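Local atomic coordinates of prolyl-tRNA synthetase (Naegleria fowleri, PDB entry 6UYH), a protein that probably attaches proline to its cognate tRNA in an ATP-dependent reaction, as a class II aminoacyl-tRNA synthetase, and binds the inhibitor halofuginone. Residues K60-E65 with L188-R193; K205-E210 with L476-D481; Y219-E224 with G237-L242. All coordinates share one frame; numbering follows the deposited sequence.

Contact 1 of 3, residues K60-E65 with L188-R193; sequences KFFDAE and LELYKR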
loop_
_atom_site.group_PDB
_atom_site.type_symbol
_atom_site.label_atom_id
_atom_site.label_comp_id
_atom_site.label_asym_id
_atom_site.label_seq_id
_atom_site.Cartn_x
_atom_site.Cartn_y
_atom_site.Cartn_z
ATOM N N LYS A 60 1.452 -0.088 9.839
ATOM C CA LYS A 60 2.462 -0.932 10.464
ATOM C C LYS A 60 1.949 -1.519 11.770
ATOM O O LYS A 60 2.108 -2.718 12.036
ATOM C CB LYS A 60 3.736 -0.120 10.697
ATOM C CG LYS A 60 4.814 -0.863 11.467
ATOM C CD LYS A 60 6.002 0.040 11.760
ATOM C CE LYS A 60 7.098 -0.718 12.476
ATOM N NZ LYS A 60 8.420 -0.112 12.182
ATOM N N PHE A 61 1.335 -0.674 12.602
ATOM C CA PHE A 61 0.778 -1.126 13.871
ATOM C C PHE A 61 -0.350 -2.129 13.654
ATOM O O PHE A 61 -0.366 -3.202 14.268
ATOM C CB PHE A 61 0.271 0.075 14.663
ATOM C CG PHE A 61 -0.488 -0.292 15.910
ATOM C CD1 PHE A 61 0.180 -0.697 17.053
ATOM C CD2 PHE A 61 -1.871 -0.217 15.938
ATOM C CE1 PHE A 61 -0.523 -1.014 18.218
ATOM C CE2 PHE A 61 -2.588 -0.530 17.094
ATOM C CZ PHE A 61 -1.909 -0.935 18.236
ATOM N N PHE A 62 -1.314 -1.785 12.796
ATOM C CA PHE A 62 -2.488 -2.639 12.633
ATOM C C PHE A 62 -2.105 -3.980 12.017
ATOM O O PHE A 62 -2.574 -5.027 12.472
ATOM C CB PHE A 62 -3.543 -1.923 11.782
ATOM C CG PHE A 62 -4.896 -2.597 11.783
ATOM C CD1 PHE A 62 -5.753 -2.455 12.865
ATOM C CD2 PHE A 62 -5.318 -3.341 10.690
ATOM C CE1 PHE A 62 -7.004 -3.064 12.874
ATOM C CE2 PHE A 62 -6.579 -3.950 10.684
ATOM C CZ PHE A 62 -7.413 -3.807 11.771
ATOM N N ASP A 63 -1.241 -3.965 10.992
ATOM C CA ASP A 63 -0.754 -5.198 10.381
ATOM C C ASP A 63 -0.135 -6.119 11.417
ATOM O O ASP A 63 -0.364 -7.334 11.401
ATOM C CB ASP A 63 0.291 -4.888 9.299
ATOM C CG ASP A 63 -0.299 -4.811 7.893
ATOM O OD1 ASP A 63 -1.506 -5.035 7.729
ATOM O OD2 ASP A 63 0.470 -4.509 6.956
ATOM N N ALA A 64 0.713 -5.572 12.293
ATOM C CA ALA A 64 1.354 -6.439 13.275
ATOM C C ALA A 64 0.336 -7.024 14.245
ATOM O O ALA A 64 0.484 -8.174 14.667
ATOM C CB ALA A 64 2.449 -5.683 14.031
ATOM N N GLU A 65 -0.710 -6.264 14.593
ATOM C CA GLU A 65 -1.713 -6.779 15.523
ATOM C C GLU A 65 -2.615 -7.825 14.868
ATOM O O GLU A 65 -2.971 -8.825 15.507
ATOM C CB GLU A 65 -2.550 -5.627 16.086
ATOM C CG GLU A 65 -1.751 -4.694 17.003
ATOM C CD GLU A 65 -1.112 -5.420 18.180
ATOM O OE1 GLU A 65 -1.770 -6.289 18.801
ATOM O OE2 GLU A 65 0.061 -5.120 18.488
ATOM N N LEU A 188 -12.713 -4.353 17.111
ATOM C CA LEU A 188 -13.165 -3.076 17.662
ATOM C C LEU A 188 -12.183 -2.546 18.705
ATOM O O LEU A 188 -11.909 -1.339 18.761
ATOM C CB LEU A 188 -14.562 -3.226 18.273
ATOM C CG LEU A 188 -15.235 -1.890 18.630
ATOM C CD1 LEU A 188 -15.630 -1.133 17.374
ATOM C CD2 LEU A 188 -16.433 -2.109 19.546
ATOM N N GLU A 189 -11.644 -3.437 19.540
ATOM C CA GLU A 189 -10.618 -3.027 20.493
ATOM C C GLU A 189 -9.347 -2.567 19.779
ATOM O O GLU A 189 -8.695 -1.616 20.221
ATOM C CB GLU A 189 -10.323 -4.171 21.460
ATOM C CG GLU A 189 -9.080 -3.991 22.326
ATOM C CD GLU A 189 -9.189 -2.859 23.343
ATOM O OE1 GLU A 189 -10.286 -2.282 23.523
ATOM O OE2 GLU A 189 -8.168 -2.553 23.990
ATOM N N LEU A 190 -8.981 -3.208 18.663
ATOM C CA LEU A 190 -7.814 -2.740 17.918
ATOM C C LEU A 190 -8.043 -1.347 17.351
ATOM O O LEU A 190 -7.116 -0.534 17.310
ATOM C CB LEU A 190 -7.452 -3.709 16.791
ATOM C CG LEU A 190 -6.827 -5.044 17.190
ATOM C CD1 LEU A 190 -6.408 -5.801 15.929
ATOM C CD2 LEU A 190 -5.620 -4.835 18.111
ATOM N N TYR A 191 -9.268 -1.054 16.901
ATOM C CA TYR A 191 -9.562 0.300 16.447
ATOM C C TYR A 191 -9.467 1.293 17.601
ATOM O O TYR A 191 -8.957 2.408 17.429
ATOM C CB TYR A 191 -10.951 0.360 15.807
ATOM C CG TYR A 191 -11.067 -0.361 14.491
ATOM C CD1 TYR A 191 -9.936 -0.689 13.739
ATOM C CD2 TYR A 191 -12.320 -0.706 13.985
ATOM C CE1 TYR A 191 -10.055 -1.345 12.533
ATOM C CE2 TYR A 191 -12.449 -1.352 12.785
ATOM C CZ TYR A 191 -11.322 -1.672 12.057
ATOM O OH TYR A 191 -11.477 -2.319 10.848
ATOM N N LYS A 192 -9.959 0.914 18.783
ATOM C CA LYS A 192 -9.766 1.770 19.951
ATOM C C LYS A 192 -8.278 2.009 20.207
ATOM O O LYS A 192 -7.863 3.133 20.506
ATOM C CB LYS A 192 -10.443 1.143 21.173
ATOM C CG LYS A 192 -10.162 1.829 22.515
ATOM C CD LYS A 192 -9.003 1.154 23.224
ATOM C CE LYS A 192 -9.038 1.361 24.727
ATOM N NZ LYS A 192 -7.988 0.501 25.340
ATOM N N ARG A 193 -7.453 0.964 20.075
ATOM C CA ARG A 193 -6.021 1.136 20.320
ATOM C C ARG A 193 -5.364 2.027 19.269
ATOM O O ARG A 193 -4.452 2.796 19.595
ATOM C CB ARG A 193 -5.330 -0.224 20.383
ATOM C CG ARG A 193 -5.820 -1.074 21.551
ATOM C CD ARG A 193 -5.049 -2.380 21.624
ATOM N NE ARG A 193 -3.628 -2.130 21.825
ATOM C CZ ARG A 193 -2.664 -2.983 21.500
ATOM N NH1 ARG A 193 -2.966 -4.159 20.960
ATOM N NH2 ARG A 193 -1.400 -2.656 21.710
HETATM O O HOH W 1 0.755 -4.892 21.547
#

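Contact 2 of 3, residues K205-E210 with L476-D481; sequences KGTKTE and LCVPLD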
loop_
_atom_site.group_PDB
_atom_site.type_symbol
_atom_site.label_atom_id
_atom_site.label_comp_id
_atom_site.label_asym_id
_atom_site.label_seq_id
_atom_site.Cartn_x
_atom_site.Cartn_y
_atom_site.Cartn_z
ATOM N N LYS A 205 -17.014 3.018 22.478
ATOM C CA LYS A 205 -17.468 1.834 21.759
ATOM C C LYS A 205 -18.977 1.687 21.894
ATOM O O LYS A 205 -19.527 1.842 22.977
ATOM C CB LYS A 205 -16.806 0.580 22.325
ATOM C CG LYS A 205 -15.327 0.442 22.070
ATOM C CD LYS A 205 -14.824 -0.774 22.847
ATOM C CE LYS A 205 -13.352 -1.077 22.544
ATOM N NZ LYS A 205 -12.904 -2.229 23.385
ATOM N N GLY A 206 -19.637 1.318 20.802
ATOM C CA GLY A 206 -21.062 1.078 20.891
ATOM C C GLY A 206 -21.535 0.291 19.691
ATOM O O GLY A 206 -20.774 0.011 18.764
ATOM N N THR A 207 -22.806 -0.088 19.732
ATOM C CA THR A 207 -23.462 -0.673 18.573
ATOM C C THR A 207 -24.289 0.400 17.874
ATOM O O THR A 207 -24.839 1.291 18.520
ATOM C CB THR A 207 -24.373 -1.835 18.980
ATOM O OG1 THR A 207 -25.346 -1.355 19.908
ATOM C CG2 THR A 207 -23.572 -2.930 19.652
ATOM N N LYS A 208 -24.374 0.310 16.553
ATOM C CA LYS A 208 -25.243 1.214 15.815
ATOM C C LYS A 208 -26.701 0.768 15.903
ATOM O O LYS A 208 -27.010 -0.411 16.111
ATOM C CB LYS A 208 -24.805 1.304 14.353
ATOM C CG LYS A 208 -23.508 2.047 14.165
ATOM C CD LYS A 208 -23.253 2.292 12.692
ATOM C CE LYS A 208 -21.888 2.907 12.467
ATOM N NZ LYS A 208 -21.674 3.176 11.021
ATOM N N THR A 209 -27.609 1.741 15.786
ATOM C CA THR A 209 -29.030 1.430 15.736
ATOM C C THR A 209 -29.394 0.771 14.402
ATOM O O THR A 209 -28.601 0.735 13.460
ATOM C CB THR A 209 -29.855 2.699 15.916
ATOM O OG1 THR A 209 -29.523 3.608 14.860
ATOM C CG2 THR A 209 -29.523 3.352 17.238
ATOM N N GLU A 210 -30.634 0.282 14.316
ATOM C CA GLU A 210 -31.061 -0.406 13.099
ATOM C C GLU A 210 -30.950 0.502 11.875
ATOM O O GLU A 210 -30.596 0.043 10.783
ATOM C CB GLU A 210 -32.487 -0.931 13.262
ATOM C CG GLU A 210 -32.604 -2.066 14.271
ATOM C CD GLU A 210 -31.707 -3.246 13.931
ATOM O OE1 GLU A 210 -31.765 -3.720 12.777
ATOM O OE2 GLU A 210 -30.937 -3.692 14.814
ATOM N N LEU A 476 -25.598 8.055 17.297
ATOM C CA LEU A 476 -24.168 7.813 17.178
ATOM C C LEU A 476 -23.857 6.358 17.508
ATOM O O LEU A 476 -23.339 5.619 16.667
ATOM C CB LEU A 476 -23.416 8.794 18.086
ATOM C CG LEU A 476 -23.816 10.257 17.828
ATOM C CD1 LEU A 476 -23.115 11.195 18.821
ATOM C CD2 LEU A 476 -23.554 10.672 16.369
ATOM N N CYS A 477 -24.253 5.906 18.694
ATOM C CA CYS A 477 -24.165 4.493 19.029
ATOM C C CYS A 477 -24.983 4.258 20.283
ATOM O O CYS A 477 -25.332 5.193 21.005
ATOM C CB CYS A 477 -22.722 4.055 19.259
ATOM S SG CYS A 477 -22.000 4.778 20.740
ATOM N N VAL A 478 -25.277 2.989 20.540
ATOM C CA VAL A 478 -25.717 2.542 21.857
ATOM C C VAL A 478 -24.474 2.048 22.597
ATOM O O VAL A 478 -23.925 0.987 22.230
ATOM C CB VAL A 478 -26.786 1.447 21.750
ATOM C CG1 VAL A 478 -27.250 1.023 23.137
ATOM C CG2 VAL A 478 -27.962 1.938 20.903
ATOM N N PRO A 479 -23.970 2.787 23.583
ATOM C CA PRO A 479 -22.693 2.410 24.211
ATOM C C PRO A 479 -22.709 0.977 24.729
ATOM O O PRO A 479 -23.687 0.538 25.341
ATOM C CB PRO A 479 -22.560 3.422 25.355
ATOM C CG PRO A 479 -23.297 4.632 24.866
ATOM C CD PRO A 479 -24.481 4.074 24.092
ATOM N N LEU A 480 -21.614 0.239 24.459
ATOM C CA LEU A 480 -21.491 -1.127 24.968
ATOM C C LEU A 480 -21.552 -1.170 26.488
ATOM O O LEU A 480 -22.195 -2.056 27.071
ATOM C CB LEU A 480 -20.176 -1.765 24.498
ATOM C CG LEU A 480 -19.911 -1.861 23.006
ATOM C CD1 LEU A 480 -18.629 -2.640 22.784
ATOM C CD2 LEU A 480 -21.082 -2.531 22.311
ATOM N N ASP A 481 -20.859 -0.246 27.148
ATOM C CA ASP A 481 -20.786 -0.217 28.607
ATOM C C ASP A 481 -21.842 0.762 29.114
ATOM O O ASP A 481 -21.672 1.978 29.010
ATOM C CB ASP A 481 -19.384 0.190 29.052
ATOM C CG ASP A 481 -19.192 0.110 30.556
ATOM O OD1 ASP A 481 -20.168 -0.144 31.298
ATOM O OD2 ASP A 481 -18.043 0.312 30.996
HETATM O O HOH W 2 -19.205 1.773 25.727
HETATM O O HOH W 3 -25.161 -1.991 22.567
HETATM O O HOH W 4 -26.252 4.385 15.710
#

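Contact 3 of 3, residues Y219-E224 with G237-L242; sequences YTTTVE and GTSHHL. With ANP (phosphoaminophosphonic acid-adenylate ester), chain C; HFG (7-bromo-6-chloro-3-{3-[(2R,3S)-3-hydroxypiperidin-2-yl]-2-oxopropyl}quinazolin-4(3H)-one), chain D.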
loop_
_atom_site.group_PDB
_atom_site.type_symbol
_atom_site.label_atom_id
_atom_site.label_comp_id
_atom_site.label_asym_id
_atom_site.label_seq_id
_atom_site.Cartn_x
_atom_site.Cartn_y
_atom_site.Cartn_z
ATOM N N TYR A 219 -25.416 -7.113 13.118
ATOM C CA TYR A 219 -25.218 -5.960 13.985
ATOM C C TYR A 219 -23.897 -5.293 13.633
ATOM O O TYR A 219 -22.977 -5.938 13.120
ATOM C CB TYR A 219 -25.250 -6.340 15.469
ATOM C CG TYR A 219 -24.138 -7.255 15.940
ATOM C CD1 TYR A 219 -24.344 -8.629 16.058
ATOM C CD2 TYR A 219 -22.897 -6.747 16.303
ATOM C CE1 TYR A 219 -23.339 -9.473 16.505
ATOM C CE2 TYR A 219 -21.878 -7.584 16.735
ATOM C CZ TYR A 219 -22.108 -8.938 16.838
ATOM O OH TYR A 219 -21.107 -9.764 17.281
ATOM N N THR A 220 -23.817 -3.990 13.915
ATOM C CA THR A 220 -22.671 -3.159 13.575
ATOM C C THR A 220 -22.135 -2.502 14.837
ATOM O O THR A 220 -22.909 -1.912 15.605
ATOM C CB THR A 220 -23.065 -2.084 12.554
ATOM O OG1 THR A 220 -23.433 -2.707 11.318
ATOM C CG2 THR A 220 -21.915 -1.120 12.301
ATOM N N THR A 221 -20.825 -2.602 15.055
ATOM C CA THR A 221 -20.187 -1.890 16.152
ATOM C C THR A 221 -19.333 -0.765 15.582
ATOM O O THR A 221 -18.911 -0.809 14.422
ATOM C CB THR A 221 -19.325 -2.821 17.038
ATOM O OG1 THR A 221 -18.193 -3.311 16.297
ATOM C CG2 THR A 221 -20.163 -4.002 17.555
ATOM N N THR A 222 -19.111 0.267 16.400
ATOM C CA THR A 222 -18.393 1.457 15.961
ATOM C C THR A 222 -17.536 1.977 17.105
ATOM O O THR A 222 -17.825 1.717 18.273
ATOM C CB THR A 222 -19.391 2.549 15.491
ATOM O OG1 THR A 222 -18.687 3.733 15.109
ATOM C CG2 THR A 222 -20.384 2.897 16.598
ATOM N N VAL A 223 -16.464 2.693 16.766
ATOM C CA VAL A 223 -15.788 3.573 17.719
ATOM C C VAL A 223 -16.156 5.005 17.346
ATOM O O VAL A 223 -15.860 5.468 16.237
ATOM C CB VAL A 223 -14.264 3.366 17.745
ATOM C CG1 VAL A 223 -13.925 2.087 18.519
ATOM C CG2 VAL A 223 -13.672 3.293 16.324
ATOM N N GLU A 224 -16.839 5.689 18.253
ATOM C CA GLU A 224 -17.222 7.079 18.042
ATOM C C GLU A 224 -16.149 8.005 18.591
ATOM O O GLU A 224 -15.584 7.747 19.657
ATOM C CB GLU A 224 -18.554 7.379 18.719
ATOM C CG GLU A 224 -19.718 6.629 18.083
ATOM C CD GLU A 224 -19.932 7.036 16.642
ATOM O OE1 GLU A 224 -20.200 8.238 16.406
ATOM O OE2 GLU A 224 -19.805 6.169 15.748
ATOM N N GLY A 237 -14.605 4.181 12.778
ATOM C CA GLY A 237 -14.206 2.875 12.276
ATOM C C GLY A 237 -15.315 1.894 12.601
ATOM O O GLY A 237 -16.108 2.155 13.506
ATOM N N THR A 238 -15.399 0.781 11.886
ATOM C CA THR A 238 -16.619 -0.013 11.897
ATOM C C THR A 238 -16.273 -1.492 11.927
ATOM O O THR A 238 -15.381 -1.929 11.206
ATOM C CB THR A 238 -17.458 0.305 10.660
ATOM O OG1 THR A 238 -17.578 1.728 10.518
ATOM C CG2 THR A 238 -18.829 -0.266 10.815
ATOM N N SER A 239 -16.994 -2.273 12.734
ATOM C CA SER A 239 -16.768 -3.718 12.772
ATOM C C SER A 239 -18.120 -4.430 12.815
ATOM O O SER A 239 -18.861 -4.300 13.795
ATOM C CB SER A 239 -15.891 -4.092 13.970
ATOM O OG SER A 239 -15.591 -5.476 13.983
ATOM N N HIS A 240 -18.440 -5.164 11.747
ATOM C CA HIS A 240 -19.745 -5.788 11.543
ATOM C C HIS A 240 -19.689 -7.278 11.821
ATOM O O HIS A 240 -18.758 -7.957 11.381
ATOM C CB HIS A 240 -20.223 -5.655 10.093
ATOM C CG HIS A 240 -20.207 -4.267 9.547
ATOM N ND1 HIS A 240 -21.148 -3.323 9.892
ATOM C CD2 HIS A 240 -19.395 -3.680 8.639
ATOM C CE1 HIS A 240 -20.898 -2.202 9.242
ATOM N NE2 HIS A 240 -19.843 -2.395 8.469
ATOM N N HIS A 241 -20.731 -7.802 12.469
ATOM C CA HIS A 241 -21.063 -9.214 12.342
ATOM C C HIS A 241 -22.094 -9.360 11.227
ATOM O O HIS A 241 -23.195 -8.802 11.311
ATOM C CB HIS A 241 -21.591 -9.799 13.648
ATOM C CG HIS A 241 -21.972 -11.247 13.541
ATOM N ND1 HIS A 241 -21.117 -12.204 13.032
ATOM C CD2 HIS A 241 -23.115 -11.897 13.857
ATOM C CE1 HIS A 241 -21.717 -13.380 13.040
ATOM N NE2 HIS A 241 -22.932 -13.223 13.539
ATOM N N LEU A 242 -21.731 -10.084 10.173
ATOM C CA LEU A 242 -22.602 -10.243 9.018
ATOM C C LEU A 242 -23.499 -11.468 9.137
ATOM O O LEU A 242 -24.377 -11.666 8.289
ATOM C CB LEU A 242 -21.761 -10.313 7.732
ATOM C CG LEU A 242 -20.764 -9.174 7.463
ATOM C CD1 LEU A 242 -19.928 -9.485 6.213
ATOM C CD2 LEU A 242 -21.480 -7.829 7.312
HETATM P PG ANP C . -20.486 7.466 6.722
HETATM O O1G ANP C . -21.728 7.886 7.355
HETATM O O2G ANP C . -20.625 7.692 5.158
HETATM O O3G ANP C . -19.342 8.352 7.353
HETATM P PB ANP C . -20.235 4.553 6.062
HETATM O O1B ANP C . -21.285 3.638 6.484
HETATM O O2B ANP C . -20.482 4.978 4.582
HETATM N N3B ANP C . -20.131 5.889 7.017
HETATM P PA ANP C . -18.307 2.400 5.934
HETATM O O1A ANP C . -18.832 1.459 6.945
HETATM O O2A ANP C . -18.698 1.973 4.558
HETATM O O3A ANP C . -18.840 3.881 6.151
HETATM O "O5'" ANP C . -16.711 2.619 5.945
HETATM C "C5'" ANP C . -15.766 2.179 6.947
HETATM C "C4'" ANP C . -15.164 3.414 7.564
HETATM O "O4'" ANP C . -14.558 4.229 6.537
HETATM C "C3'" ANP C . -16.196 4.320 8.217
HETATM O "O3'" ANP C . -16.460 3.900 9.550
HETATM C "C2'" ANP C . -15.520 5.691 8.167
HETATM O "O2'" ANP C . -14.736 5.899 9.334
HETATM C "C1'" ANP C . -14.663 5.600 6.888
HETATM N N9 ANP C . -15.223 6.323 5.753
HETATM C C8 ANP C . -16.461 6.153 5.191
HETATM N N7 ANP C . -16.701 6.939 4.170
HETATM C C5 ANP C . -15.533 7.681 4.049
HETATM C C6 ANP C . -15.145 8.696 3.156
HETATM N N6 ANP C . -15.895 9.122 2.137
HETATM N N1 ANP C . -13.925 9.250 3.332
HETATM C C2 ANP C . -13.146 8.793 4.318
HETATM N N3 ANP C . -13.397 7.831 5.207
HETATM C C4 ANP C . -14.617 7.314 5.021
HETATM O "O4'" HFG D . -18.730 -0.727 3.023
HETATM C C21 HFG D . -19.644 -1.006 3.770
HETATM C "C3'" HFG D . -19.560 -2.164 4.738
HETATM C "C2'" HFG D . -18.146 -2.562 5.181
HETATM N "N1'" HFG D . -17.345 -3.116 4.081
HETATM C "C6'" HFG D . -16.052 -3.630 4.550
HETATM C "C5'" HFG D . -15.229 -2.562 5.218
HETATM C "C4'" HFG D . -16.028 -1.891 6.339
HETATM C C39 HFG D . -17.376 -1.412 5.832
HETATM O "O7'" HFG D . -18.132 -0.869 6.919
HETATM C "C1'" HFG D . -20.955 -0.206 3.759
HETATM N N3 HFG D . -21.154 0.499 2.494
HETATM C C4 HFG D . -21.420 -0.262 1.364
HETATM O O11 HFG D . -21.532 -1.473 1.431
HETATM C C10 HFG D . -21.501 0.524 0.126
HETATM C C5 HFG D . -21.778 -0.104 -1.087
HETATM C C2 HFG D . -20.998 1.857 2.432
HETATM N N1 HFG D . -21.044 2.579 1.370
HETATM C C9 HFG D . -21.286 1.904 0.173
HETATM C C8 HFG D . -21.289 2.644 -1.010
HETATM C C7 HFG D . -21.537 1.998 -2.210
HETATM BR BR1 HFG D . -21.431 3.013 -3.804
HETATM C C6 HFG D . -21.810 0.647 -2.245
HETATM CL CL1 HFG D . -22.253 -0.140 -3.731
HETATM O O HOH W 5 -18.619 4.040 12.323
#

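Contact 1 of 3, residues K60-E65 with L188-R193
E65 and R193 meet in a salt bridge that is only weakly hydrogen-bonded: NH1 of R193 lies 3.3 Å from OE1 of E65, with a bent N-H geometry. Water 1 closes a second path between the same two groups. It accepts from R193 NH2 at 3.1 Å, lying in the plane of the guanidinium, and donates to E65 OE2, also at 3.1 Å. A bend in the glutamate chain (chi2 -57°) swings CD round to bring the carboxylate up to the arginine. Both groups have further partners in the chain, as R193 NE pairs with E197 and E65 OE2 with K68, so the charges form a network rather than an isolated pair.

Beneath the polar layer, F61 crosses R193 at about a right angle, the ring and guanidinium planes being 83° apart. CZ of F61 sits 3.8 Å above the guanidinium plane, over its centre, while R193 NH2 lies at the edge of the phenyl ring, so the arginine does not stack on the phenyl face. L190 sets both methyls against E65 CB, its CD2 at 3.8 Å from that atom. Deeper still, the rings of F62 and Y191 are nearly parallel but slid apart, barely overlapping, and meet where F62 CE1 comes 3.5 Å from Y191 CE1. The Y191 hydroxyl is satisfied by Q168.

Helices 49-67 and 177-198 thus pack roughly antiparallel, their local axes 10.9 Å apart at 151°. F61 also rests on V194 and L198 of the second helix, while F62 and Y191 face strand 261-272 through W269, and Y191 additionally touches V223 of strand 219-227.

Contact 2 of 3, residues K205-E210 with L476-D481
T207 and V478 form a reciprocal backbone pair, the hydrogen-bonded bridge of a short antiparallel junction. V478 N donates to T207 O at 2.7 Å, almost straight (172°) and in the carbonyl plane, and T207 N returns a bond to V478 O at 2.9 Å. Two residues along, past the non-hydrogen-bonded pair G206-P479, L480 N donates to K205 O at 3.0 Å. That carbonyl also takes a bond from water 2, which bridges to D481 N, and a CA-H...O contact from P479 CA at 3.4 Å. Water 3 spans T207 OG1 and V478 O. The local strand axes cross steeply, at 97°, and the ladder between these segments is limited to two bridged pairs. L476 and C477 both face L508 in a classic beta bulge, where strand 474-479 pairs with strand 505-512.

The apolar contacts gather round G206 and L480. With no side chain on G206, its CA comes within 3.9 Å of P479 CA, and both CB and SG of C477 lie against it, each at 3.8 Å. The two methyls of L480 spread along the first strand, CD1 on K205 CB and CD2 on T207 CG2. Farther along, T209 CG2 approaches V478 CG2.

The polar ends of K205 and T209 find partners beyond the two segments: K205 NZ pairs with E189 of helix 177-198, and T209 OG1 bonds to E447.

No ion pair spans the two segments. The strand of the class II core and the strand of the C-terminal domain are held by main-chain bonds and ordered water, with leucine, cysteine and valine filling in, so the union rests more on backbone geometry than on side-chain charge.

Contact 3 of 3, residues Y219-E224 with G237-L242
H240 is held edge-on at both ring nitrogens: T220 OG1 meets ND1 at 2.8 Å across the strands, and NE2 donates to O7' of halofuginone (HFG), also at 2.8 Å. The two strands form an antiparallel beta hairpin of the class II synthetase core, and T220 OG1, also hydrogen-bonded to the backbone N of F214, is a second-shell partner that fixes the rotation of a ligand-binding imidazole.

S239 O is gripped twice by T221. The backbone N donates from a position tilted out of the carbonyl plane, whereas OG1, set between the backbone N and carbonyl carbon (chi1 67°), reaches an in-plane lone pair at 2.8 Å. On the same sheet face, CB of H241 makes a CH-pi contact over the Y219 ring, 3.6 Å from its centroid. The hydroxyl of Y219 goes to D181 and ND1 of H241 to N267.

The T220 and H240 side chains share the opposite face with T222 and T238. T222 OG1 donates to E224 OE2 at 2.8 Å and accepts from water 5, which also bonds T238 OG1. That T238 hydroxyl makes a short 2.6 Å hydrogen bond to the ribose O3' of AMPPNP.

How the contacts relate
From the N terminus, helix 49-67 comes first; contact 1 closes a loop of 122 residues when helix 177-198 packs on it. The chain then runs into strand 204-207, where contact 2 opens; it closes only after 265 residues, when strand 474-479 returns from the C-terminal domain. Contact 3, a hairpin pairing with 12 residues between its segments, is nested inside that long loop, and none of the three cross. L188 of contact 1 packs on both L480 of contact 2 and T221 of contact 3, and E189 pairs with K205. Contacts 2 and 3 share a sheet, G206 O probably bonding T222 N. Together these contacts link the helices and the C-terminal domain to the ligand-binding strands.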